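Local structure of Csc2 (Thermofilum pendens, 4TXD) at residues 96-99 against 100-104; 106-109 against 110-113; 120-123 against 124-128. The protein probably binds CRISPR RNA as the Cas7-family backbone subunit of a type I-D interference complex and carries a bound zinc ion. All coordinates share one frame; numbering follows the deposited sequence.

All three contacts are local and partly buried, made between side chains and backbone one turn apart on a helix. Interactions 1 and 2 follow each other along helix 94-115, and they touch where the like-charged Arg103 and Arg110 heads come close; interaction 3 lies on the next helix, 118-134. Interaction 1 is nearest the middle of the chain, about 6 Å from it between centres, and its distinctive bond is a buried threonine hydroxyl on a carbonyl. Interaction 2, farther out, pairs an arginine with a leucine beside the zinc site. Interaction 3, about 26 Å out and the most exposed of the three, relies on flat groups covered by aliphatic carbons.

Interaction 1: residues 96-99 against 100-104; sequences KLMA and VTRRQ
The carbonyl oxygen of Leu97 is gripped twice by Thr101, once by the hydroxyl and once by the backbone amide. Thr101 OG1 donates to Leu97 O over 2.8 Å, and Thr101 N reaches the same oxygen at 3.0 Å. The two donors come from opposite faces of the carbonyl plane, the hydroxyl tilted 33° out of it and the amide 25°. The hydroxyl gets there because OG1 lies anti to the threonine's own carbonyl carbon and beside its backbone N (chi1 -59°), which turns it back toward the preceding turn. Buried as it is, this hydroxyl finds its acceptor within its own helix, in the familiar i to i-4 bond of helical threonines. Val100 brings a methyl to the same oxygen, with CG2 3.5 Å from Leu97 O, and that methyl also lies 3.4 Å from Lys96 O. Regular alpha-helical bonds run alongside, among them Arg102 N to Met98 O at 2.9 Å. Helix 94-115 lies against the antiparallel sheet here: Leu97 and Thr101 both pack on Phe199 of strand 197-204, and Thr101 also meets Phe174 of helix 169-174. One turn apart, Met98 bends its end toward the Arg102 head. Met98 CE comes within 4.3 Å of Arg102 NH1, meeting the guanidinium obliquely in a loose contact. Arg102 NH2 is held by Gly175 O and His170 ND1, and the arginine side chain lies about 7 Å from the zinc ion at nearest approach. Those two bonds fix the guanidinium beside the metal site without making it a ligand. Lys96 sends its amine away from the turn, to Gly273 O, Asn76 OD1 and Arg68 O, three oxygens that satisfy a buried ammonium group.

Interaction 2: residues 106-109 against 110-113; sequences LQLL and REYR
An arginine whose guanidinium lies across a leucine one helical turn earlier makes this local contact, in the half of helix 94-115 that passes the zinc site. Leu106 puts CD2 over one face of the Arg110 guanidinium, 3.7 Å from Arg110 NH2 and displaced toward the rim, while Leu106 CG lies 3.9 Å from Arg110 CZ. With CG anti to its own carbonyl carbon (chi1 -78°) and the chain straight from CG to NE, Arg110 runs back past Leu106. Gln107 approaches from the edge: its OE1 lies near the guanidinium plane, 3.5 Å from Arg110 NH1, with amide and guanidinium planes 63° apart. The firm hydrogen bond of this head goes to another residue, from NE to Asn145 OD1, and NH2 makes a weak one to Cys146 O, the backbone of a zinc ligand. Replacing this arginine by alanine is likely to leave Asn145 OD1 without its NE donor and to uncover Leu106. Glu111 rests its CG 3.4 Å from Gln107 O, and its OE1 is hydrogen-bonded to His337. Within 110-113, CA of Arg110 sits over the centre of the Arg113 guanidinium, 4.1 Å from its plane, while Arg113 NH1 bonds Trp144 O. Backbone bonds tie the turn together, such as Tyr112 N to Leu108 O at 2.8 Å. On the sides turned to the rest of the fold, Leu106 meets His170 and Leu109 meets Pro169, both of helix 169-174; Leu108 packs on Tyr260 of helix 252-263, and Leu108, Leu109 and Tyr112 all reach Phe344 of helix 343-365.

Interaction 3: residues 120-123 against 124-128; sequences SKRW and LVQEV
Two flat groups, the Trp123 indole and the Arg122 guanidinium, each have one face covered by a residue four positions on. Over the indole lies Glu127, whose CB stands 3.9 Å from the centroid of the five-membered ring and only 11° off its normal, a CH-pi contact; Glu127 CG follows at 3.6 Å from Trp123 CD1. The six-membered ring meets Val128 obliquely, with CG2 3.6 Å from Trp123 CZ3. Trp123 has CG anti to its backbone N (chi1 -179°), a setting that swings the indole along the helix beneath Glu127 and up to Val128. Over the guanidinium, Gln126 CG sits above the centre, 3.5 Å from Arg122 CZ. A bend at chi2 brings the glutamine amide round to stack on the arginine, the two planes 13° apart. Behind these groups the backbone keeps its bonds, Glu127 N to Trp123 O at 2.7 Å and Gln126 N to Arg122 O at 2.8 Å, and the turn at 124-128 is of the wider pi type. Helix 343-365 packs against this turn: Leu124 and Val128 touch Trp348, while Arg349 contacts Trp123 and Lys345 makes a cation-pi interaction with it. Lys121 stretches out to a salt bridge with Glu143, its CE passing 4.2 Å from Val125 CG2. Across the turn itself, then, the side chains hold by dispersion and flat stacking: Arg122 NE and Glu127 OE2 stand 6.4 Å apart, so any attraction between their charges is likely to act only at long range.

Interaction 1: residues 96-99 against 100-104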
ATOM      1  N   LYS A  96       7.783   5.273   2.100  1.00 18.32           N
ATOM      2  CA  LYS A  96       7.216   5.192   3.451  1.00 21.91           C
ATOM      3  C   LYS A  96       5.776   4.674   3.409  1.00 16.76           C
ATOM      4  O   LYS A  96       5.384   3.862   4.248  1.00 18.46           O
ATOM      5  CB  LYS A  96       7.258   6.546   4.171  1.00 19.82           C
ATOM      6  CG  LYS A  96       8.652   7.121   4.284  1.00 22.22           C
ATOM      7  CD  LYS A  96       8.694   8.335   5.213  1.00 18.94           C
ATOM      8  CE  LYS A  96      10.113   8.911   5.253  1.00 18.26           C
ATOM      9  NZ  LYS A  96      10.202  10.059   6.178  1.00 26.13           N
ATOM     10  N   LEU A  97       4.993   5.162   2.446  1.00 19.52           N
ATOM     11  CA  LEU A  97       3.625   4.691   2.259  1.00 21.56           C
ATOM     12  C   LEU A  97       3.609   3.184   1.962  1.00 22.87           C
ATOM     13  O   LEU A  97       2.809   2.428   2.543  1.00 21.22           O
ATOM     14  CB  LEU A  97       2.935   5.469   1.133  1.00 16.31           C
ATOM     15  CG  LEU A  97       2.627   6.929   1.481  1.00 18.55           C
ATOM     16  CD1 LEU A  97       2.175   7.668   0.252  1.00 17.77           C
ATOM     17  CD2 LEU A  97       1.545   7.014   2.573  1.00 22.26           C
ATOM     18  N   MET A  98       4.502   2.747   1.077  1.00 23.68           N
ATOM     19  CA  MET A  98       4.670   1.321   0.808  1.00 24.36           C
ATOM     20  C   MET A  98       4.956   0.535   2.072  1.00 21.86           C
ATOM     21  O   MET A  98       4.311  -0.478   2.337  1.00 25.03           O
ATOM     22  CB  MET A  98       5.825   1.069  -0.179  1.00 26.28           C
ATOM     23  CG  MET A  98       5.522   1.431  -1.599  1.00 33.66           C
ATOM     24  SD  MET A  98       4.644   0.111  -2.444  1.00 29.91           S
ATOM     25  CE  MET A  98       5.907  -1.118  -2.614  1.00 23.90           C
ATOM     26  N   ALA A  99       5.958   0.980   2.818  1.00 18.59           N
ATOM     27  CA  ALA A  99       6.409   0.256   3.990  1.00 25.17           C
ATOM     28  C   ALA A  99       5.268   0.099   4.989  1.00 28.17           C
ATOM     29  O   ALA A  99       5.032  -1.009   5.477  1.00 21.73           O
ATOM     30  CB  ALA A  99       7.583   0.953   4.635  1.00 21.76           C
ATOM     31  N   VAL A 100       4.551   1.185   5.288  1.00 24.60           N
ATOM     32  CA  VAL A 100       3.552   1.088   6.357  1.00 22.58           C
ATOM     33  C   VAL A 100       2.331   0.316   5.868  1.00 19.16           C
ATOM     34  O   VAL A 100       1.695  -0.406   6.656  1.00 20.82           O
ATOM     35  CB  VAL A 100       3.104   2.477   6.917  1.00 22.91           C
ATOM     36  CG1 VAL A 100       4.283   3.218   7.545  1.00 23.56           C
ATOM     37  CG2 VAL A 100       2.398   3.329   5.855  1.00 18.85           C
ATOM     38  N   THR A 101       2.002   0.441   4.581  1.00 20.98           N
ATOM     39  CA  THR A 101       0.800  -0.206   4.071  1.00 22.71           C
ATOM     40  C   THR A 101       1.047  -1.712   3.977  1.00 29.00           C
ATOM     41  O   THR A 101       0.171  -2.530   4.307  1.00 23.64           O
ATOM     42  CB  THR A 101       0.371   0.343   2.702  1.00 21.45           C
ATOM     43  OG1 THR A 101       0.128   1.753   2.796  1.00 23.89           O
ATOM     44  CG2 THR A 101      -0.907  -0.350   2.206  1.00 24.15           C
ATOM     45  N   ARG A 102       2.230  -2.089   3.561  1.00 22.76           N
ATOM     46  CA  ARG A 102       2.544  -3.490   3.468  1.00 29.51           C
ATOM     47  C   ARG A 102       2.712  -4.121   4.833  1.00 26.35           C
ATOM     48  O   ARG A 102       2.322  -5.209   5.055  1.00 21.86           O
ATOM     49  CB  ARG A 102       3.717  -3.736   2.531  1.00 24.98           C
ATOM     50  CG  ARG A 102       5.021  -4.027   3.156  1.00 40.08           C
ATOM     51  CD  ARG A 102       5.716  -5.162   2.437  1.00 42.33           C
ATOM     52  NE  ARG A 102       6.450  -4.666   1.310  1.00 41.71           N
ATOM     53  CZ  ARG A 102       6.738  -5.333   0.204  1.00 32.99           C
ATOM     54  NH1 ARG A 102       7.422  -4.717  -0.699  1.00 35.94           N
ATOM     55  NH2 ARG A 102       6.332  -6.561  -0.022  1.00 24.56           N
ATOM     56  N   ARG A 103       3.254  -3.365   5.752  1.00 22.64           N
ATOM     57  CA  ARG A 103       3.359  -3.832   7.130  1.00 24.48           C
ATOM     58  C   ARG A 103       1.968  -4.045   7.752  1.00 24.51           C
ATOM     59  O   ARG A 103       1.756  -4.993   8.523  1.00 24.67           O
ATOM     60  CB  ARG A 103       4.187  -2.841   7.960  1.00 29.33           C
ATOM     61  CG  ARG A 103       4.773  -3.428   9.229  1.00 50.83           C
ATOM     62  CD  ARG A 103       3.849  -3.223  10.401  1.00 64.27           C
ATOM     63  NE  ARG A 103       4.238  -4.009  11.570  1.00 95.30           N
ATOM     64  CZ  ARG A 103       3.848  -5.260  11.791  1.00 62.87           C
ATOM     65  NH1 ARG A 103       3.066  -5.877  10.914  1.00 46.51           N
ATOM     66  NH2 ARG A 103       4.242  -5.894  12.888  1.00 58.19           N
ATOM     67  N   GLN A 104       1.023  -3.178   7.407  1.00 25.96           N
ATOM     68  CA  GLN A 104      -0.351  -3.335   7.872  1.00 26.46           C
ATOM     69  C   GLN A 104      -1.019  -4.579   7.258  1.00 38.21           C
ATOM     70  O   GLN A 104      -1.670  -5.359   7.963  1.00 25.79           O
ATOM     71  CB  GLN A 104      -1.174  -2.077   7.562  1.00 26.48           C
ATOM     72  CG  GLN A 104      -2.672  -2.169   7.928  1.00 24.37           C
ATOM     73  CD  GLN A 104      -2.943  -2.401   9.421  1.00 30.60           C
ATOM     74  OE1 GLN A 104      -2.045  -2.323  10.264  1.00 30.11           O
ATOM     75  NE2 GLN A 104      -4.199  -2.695   9.744  1.00 23.71           N
TER

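Interaction 2: residues 106-109 against 110-113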
ATOM      1  N   LEU A 106       0.401  -7.190   6.284  1.00 22.27           N
ATOM      2  CA  LEU A 106       1.054  -8.283   6.928  1.00 24.44           C
ATOM      3  C   LEU A 106       0.461  -8.560   8.314  1.00 40.92           C
ATOM      4  O   LEU A 106       0.298  -9.695   8.713  1.00 25.66           O
ATOM      5  CB  LEU A 106       2.538  -8.031   7.003  1.00 20.64           C
ATOM      6  CG  LEU A 106       3.326  -9.068   7.752  1.00 31.44           C
ATOM      7  CD1 LEU A 106       2.939 -10.474   7.348  1.00 31.10           C
ATOM      8  CD2 LEU A 106       4.812  -8.868   7.681  1.00 30.64           C
ATOM      9  N   GLN A 107       0.131  -7.498   9.028  1.00 29.31           N
ATOM     10  CA  GLN A 107      -0.424  -7.666  10.374  1.00 25.88           C
ATOM     11  C   GLN A 107      -1.835  -8.233  10.260  1.00 22.75           C
ATOM     12  O   GLN A 107      -2.234  -9.087  11.054  1.00 28.70           O
ATOM     13  CB  GLN A 107      -0.402  -6.339  11.149  1.00 29.12           C
ATOM     14  CG  GLN A 107      -0.737  -6.462  12.647  1.00 34.97           C
ATOM     15  CD  GLN A 107       0.166  -7.439  13.390  1.00 40.30           C
ATOM     16  OE1 GLN A 107       1.360  -7.570  13.091  1.00 54.44           O
ATOM     17  NE2 GLN A 107      -0.410  -8.144  14.360  1.00 57.64           N
ATOM     18  N   LEU A 108      -2.581  -7.783   9.255  1.00 22.28           N
ATOM     19  CA  LEU A 108      -3.917  -8.295   9.014  1.00 25.23           C
ATOM     20  C   LEU A 108      -3.841  -9.777   8.643  1.00 39.26           C
ATOM     21  O   LEU A 108      -4.677 -10.566   9.085  1.00 25.95           O
ATOM     22  CB  LEU A 108      -4.625  -7.490   7.921  1.00 24.29           C
ATOM     23  CG  LEU A 108      -4.935  -6.029   8.299  1.00 26.37           C
ATOM     24  CD1 LEU A 108      -5.497  -5.289   7.115  1.00 22.13           C
ATOM     25  CD2 LEU A 108      -5.926  -5.972   9.463  1.00 24.83           C
ATOM     26  N   LEU A 109      -2.830 -10.153   7.853  1.00 29.62           N
ATOM     27  CA  LEU A 109      -2.614 -11.562   7.490  1.00 31.23           C
ATOM     28  C   LEU A 109      -2.299 -12.410   8.707  1.00 28.82           C
ATOM     29  O   LEU A 109      -2.742 -13.561   8.810  1.00 28.87           O
ATOM     30  CB  LEU A 109      -1.475 -11.707   6.467  1.00 21.72           C
ATOM     31  CG  LEU A 109      -1.822 -11.261   5.054  1.00 28.21           C
ATOM     32  CD1 LEU A 109      -0.553 -11.103   4.204  1.00 23.73           C
ATOM     33  CD2 LEU A 109      -2.799 -12.253   4.429  1.00 22.04           C
ATOM     34  N   ARG A 110      -1.510 -11.853   9.619  1.00 23.74           N
ATOM     35  CA  ARG A 110      -1.206 -12.557  10.854  1.00 33.07           C
ATOM     36  C   ARG A 110      -2.463 -12.746  11.704  1.00 34.74           C
ATOM     37  O   ARG A 110      -2.664 -13.804  12.303  1.00 32.58           O
ATOM     38  CB  ARG A 110      -0.139 -11.819  11.637  1.00 28.95           C
ATOM     39  CG  ARG A 110       1.256 -12.038  11.102  1.00 29.04           C
ATOM     40  CD  ARG A 110       2.215 -11.037  11.704  1.00 32.78           C
ATOM     41  NE  ARG A 110       3.583 -11.246  11.245  1.00 33.79           N
ATOM     42  CZ  ARG A 110       4.531 -10.312  11.290  1.00 50.09           C
ATOM     43  NH1 ARG A 110       4.246  -9.100  11.759  1.00 35.90           N
ATOM     44  NH2 ARG A 110       5.757 -10.583  10.857  1.00 34.68           N
ATOM     45  N   GLU A 111      -3.322 -11.735  11.734  1.00 29.74           N
ATOM     46  CA  GLU A 111      -4.563 -11.838  12.494  1.00 35.55           C
ATOM     47  C   GLU A 111      -5.552 -12.789  11.831  1.00 31.08           C
ATOM     48  O   GLU A 111      -6.346 -13.448  12.515  1.00 31.55           O
ATOM     49  CB  GLU A 111      -5.186 -10.455  12.687  1.00 30.50           C
ATOM     50  CG  GLU A 111      -4.383  -9.609  13.683  1.00 26.81           C
ATOM     51  CD  GLU A 111      -4.948  -8.211  13.887  1.00 32.83           C
ATOM     52  OE1 GLU A 111      -6.037  -7.890  13.343  1.00 31.64           O
ATOM     53  OE2 GLU A 111      -4.281  -7.435  14.600  1.00 33.55           O
ATOM     54  N   TYR A 112      -5.508 -12.867  10.504  1.00 31.81           N
ATOM     55  CA  TYR A 112      -6.326 -13.834   9.790  1.00 33.90           C
ATOM     56  C   TYR A 112      -5.902 -15.228  10.210  1.00 35.64           C
ATOM     57  O   TYR A 112      -6.738 -16.072  10.566  1.00 29.34           O
ATOM     58  CB  TYR A 112      -6.202 -13.675   8.277  1.00 33.37           C
ATOM     59  CG  TYR A 112      -6.848 -14.815   7.516  1.00 32.67           C
ATOM     60  CD1 TYR A 112      -8.229 -14.875   7.368  1.00 28.89           C
ATOM     61  CD2 TYR A 112      -6.077 -15.833   6.947  1.00 28.46           C
ATOM     62  CE1 TYR A 112      -8.836 -15.916   6.676  1.00 26.96           C
ATOM     63  CE2 TYR A 112      -6.677 -16.879   6.248  1.00 23.23           C
ATOM     64  CZ  TYR A 112      -8.054 -16.917   6.124  1.00 32.21           C
ATOM     65  OH  TYR A 112      -8.664 -17.948   5.443  1.00 28.56           O
ATOM     66  N   ARG A 113      -4.592 -15.448  10.185  1.00 30.14           N
ATOM     67  CA  ARG A 113      -4.017 -16.729  10.574  1.00 34.16           C
ATOM     68  C   ARG A 113      -4.463 -17.144  11.970  1.00 38.62           C
ATOM     69  O   ARG A 113      -4.801 -18.302  12.213  1.00 35.74           O
ATOM     70  CB  ARG A 113      -2.493 -16.663  10.521  1.00 32.18           C
ATOM     71  CG  ARG A 113      -1.798 -17.907  11.035  1.00 35.38           C
ATOM     72  CD  ARG A 113      -0.365 -17.604  11.404  1.00 36.77           C
ATOM     73  NE  ARG A 113      -0.306 -16.663  12.517  1.00 40.08           N
ATOM     74  CZ  ARG A 113       0.674 -15.790  12.720  1.00 49.45           C
ATOM     75  NH1 ARG A 113       1.696 -15.721  11.871  1.00 45.44           N
ATOM     76  NH2 ARG A 113       0.626 -14.976  13.767  1.00 40.41           N
TER

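Interaction 3: residues 120-123 against 124-128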
ATOM      1  N   SER A 120     -10.240 -24.582   9.248  1.00 33.35           N
ATOM      2  CA  SER A 120      -9.770 -23.574   8.335  1.00 29.30           C
ATOM      3  C   SER A 120      -8.264 -23.520   8.259  1.00 29.24           C
ATOM      4  O   SER A 120      -7.724 -23.117   7.273  1.00 31.56           O
ATOM      5  CB  SER A 120     -10.375 -22.223   8.668  1.00 30.48           C
ATOM      6  OG  SER A 120     -10.299 -21.965  10.026  1.00 30.27           O
ATOM      7  N   LYS A 121      -7.606 -23.966   9.295  1.00 27.63           N
ATOM      8  CA  LYS A 121      -6.185 -24.060   9.285  1.00 23.23           C
ATOM      9  C   LYS A 121      -5.709 -25.133   8.326  1.00 38.96           C
ATOM     10  O   LYS A 121      -4.762 -24.913   7.619  1.00 33.81           O
ATOM     11  CB  LYS A 121      -5.615 -24.298  10.656  1.00 23.90           C
ATOM     12  CG  LYS A 121      -4.124 -24.482  10.603  1.00 33.02           C
ATOM     13  CD  LYS A 121      -3.444 -24.542  11.923  1.00 38.98           C
ATOM     14  CE  LYS A 121      -1.992 -24.893  11.667  1.00 54.74           C
ATOM     15  NZ  LYS A 121      -1.018 -24.409  12.669  1.00 52.36           N
ATOM     16  N   ARG A 122      -6.361 -26.286   8.320  1.00 32.28           N
ATOM     17  CA  ARG A 122      -5.961 -27.317   7.397  1.00 33.20           C
ATOM     18  C   ARG A 122      -6.131 -26.811   5.986  1.00 30.86           C
ATOM     19  O   ARG A 122      -5.340 -27.118   5.169  1.00 34.38           O
ATOM     20  CB  ARG A 122      -6.661 -28.651   7.605  1.00 37.59           C
ATOM     21  CG  ARG A 122      -5.968 -29.786   6.856  1.00 36.61           C
ATOM     22  CD  ARG A 122      -6.974 -30.759   6.356  1.00 45.35           C
ATOM     23  NE  ARG A 122      -6.567 -31.698   5.324  1.00 36.67           N
ATOM     24  CZ  ARG A 122      -5.561 -32.541   5.392  1.00 35.68           C
ATOM     25  NH1 ARG A 122      -4.756 -32.555   6.425  1.00 31.74           N
ATOM     26  NH2 ARG A 122      -5.361 -33.358   4.400  1.00 29.55           N
ATOM     27  N   TRP A 123      -7.157 -26.025   5.722  1.00 27.87           N
ATOM     28  CA  TRP A 123      -7.310 -25.432   4.409  1.00 33.49           C
ATOM     29  C   TRP A 123      -6.070 -24.662   4.019  1.00 38.52           C
ATOM     30  O   TRP A 123      -5.567 -24.831   2.963  1.00 32.73           O
ATOM     31  CB  TRP A 123      -8.530 -24.533   4.293  1.00 33.35           C
ATOM     32  CG  TRP A 123      -8.702 -23.941   2.952  1.00 33.57           C
ATOM     33  CD1 TRP A 123      -9.440 -24.427   1.948  1.00 34.57           C
ATOM     34  CD2 TRP A 123      -8.126 -22.732   2.471  1.00 35.63           C
ATOM     35  NE1 TRP A 123      -9.364 -23.618   0.869  1.00 39.90           N
ATOM     36  CE2 TRP A 123      -8.562 -22.558   1.171  1.00 37.53           C
ATOM     37  CE3 TRP A 123      -7.299 -21.772   3.029  1.00 41.81           C
ATOM     38  CZ2 TRP A 123      -8.190 -21.483   0.411  1.00 35.44           C
ATOM     39  CZ3 TRP A 123      -6.941 -20.694   2.268  1.00 39.23           C
ATOM     40  CH2 TRP A 123      -7.375 -20.565   0.980  1.00 36.27           C
ATOM     41  N   LEU A 124      -5.584 -23.826   4.909  1.00 37.42           N
ATOM     42  CA  LEU A 124      -4.431 -23.017   4.613  1.00 32.62           C
ATOM     43  C   LEU A 124      -3.199 -23.856   4.416  1.00 42.71           C
ATOM     44  O   LEU A 124      -2.429 -23.607   3.527  1.00 34.76           O
ATOM     45  CB  LEU A 124      -4.179 -21.996   5.708  1.00 34.85           C
ATOM     46  CG  LEU A 124      -3.045 -21.009   5.470  1.00 41.38           C
ATOM     47  CD1 LEU A 124      -3.473 -19.888   4.582  1.00 32.91           C
ATOM     48  CD2 LEU A 124      -2.398 -20.479   6.726  1.00 34.12           C
ATOM     49  N   VAL A 125      -3.018 -24.838   5.263  1.00 29.66           N
ATOM     50  CA  VAL A 125      -1.852 -25.661   5.181  1.00 35.45           C
ATOM     51  C   VAL A 125      -1.869 -26.476   3.898  1.00 34.68           C
ATOM     52  O   VAL A 125      -0.882 -26.578   3.246  1.00 33.59           O
ATOM     53  CB  VAL A 125      -1.706 -26.553   6.406  1.00 32.28           C
ATOM     54  CG1 VAL A 125      -0.637 -27.586   6.216  1.00 36.94           C
ATOM     55  CG2 VAL A 125      -1.377 -25.722   7.598  1.00 37.69           C
ATOM     56  N   GLN A 126      -3.000 -27.054   3.568  1.00 29.01           N
ATOM     57  CA  GLN A 126      -3.077 -27.942   2.444  1.00 34.19           C
ATOM     58  C   GLN A 126      -3.284 -27.223   1.137  1.00 41.07           C
ATOM     59  O   GLN A 126      -2.602 -27.482   0.193  1.00 35.86           O
ATOM     60  CB  GLN A 126      -4.150 -29.005   2.642  1.00 35.51           C
ATOM     61  CG  GLN A 126      -3.864 -29.971   3.752  1.00 40.62           C
ATOM     62  CD  GLN A 126      -2.642 -30.829   3.511  1.00 39.31           C
ATOM     63  OE1 GLN A 126      -2.449 -31.313   2.449  1.00 41.81           O
ATOM     64  NE2 GLN A 126      -1.812 -30.987   4.513  1.00 39.17           N
ATOM     65  N   GLU A 127      -4.228 -26.309   1.104  1.00 35.75           N
ATOM     66  CA  GLU A 127      -4.576 -25.643  -0.120  1.00 42.58           C
ATOM     67  C   GLU A 127      -3.692 -24.454  -0.499  1.00 43.36           C
ATOM     68  O   GLU A 127      -3.689 -24.031  -1.621  1.00 47.97           O
ATOM     69  CB  GLU A 127      -6.035 -25.256  -0.105  1.00 38.52           C
ATOM     70  CG  GLU A 127      -6.988 -26.398   0.153  1.00 42.91           C
ATOM     71  CD  GLU A 127      -6.769 -27.573  -0.759  1.00 61.72           C
ATOM     72  OE1 GLU A 127      -6.554 -27.358  -1.947  1.00 48.86           O
ATOM     73  OE2 GLU A 127      -6.822 -28.704  -0.272  1.00 54.15           O
ATOM     74  N   VAL A 128      -2.927 -23.943   0.435  1.00 38.37           N
ATOM     75  CA  VAL A 128      -2.076 -22.809   0.180  1.00 36.37           C
ATOM     76  C   VAL A 128      -0.631 -23.149   0.396  1.00 33.31           C
ATOM     77  O   VAL A 128       0.123 -23.151  -0.524  1.00 35.64           O
ATOM     78  CB  VAL A 128      -2.496 -21.598   1.044  1.00 42.90           C
ATOM     79  CG1 VAL A 128      -1.437 -20.515   1.104  1.00 41.11           C
ATOM     80  CG2 VAL A 128      -3.792 -21.041   0.519  1.00 44.89           C
TER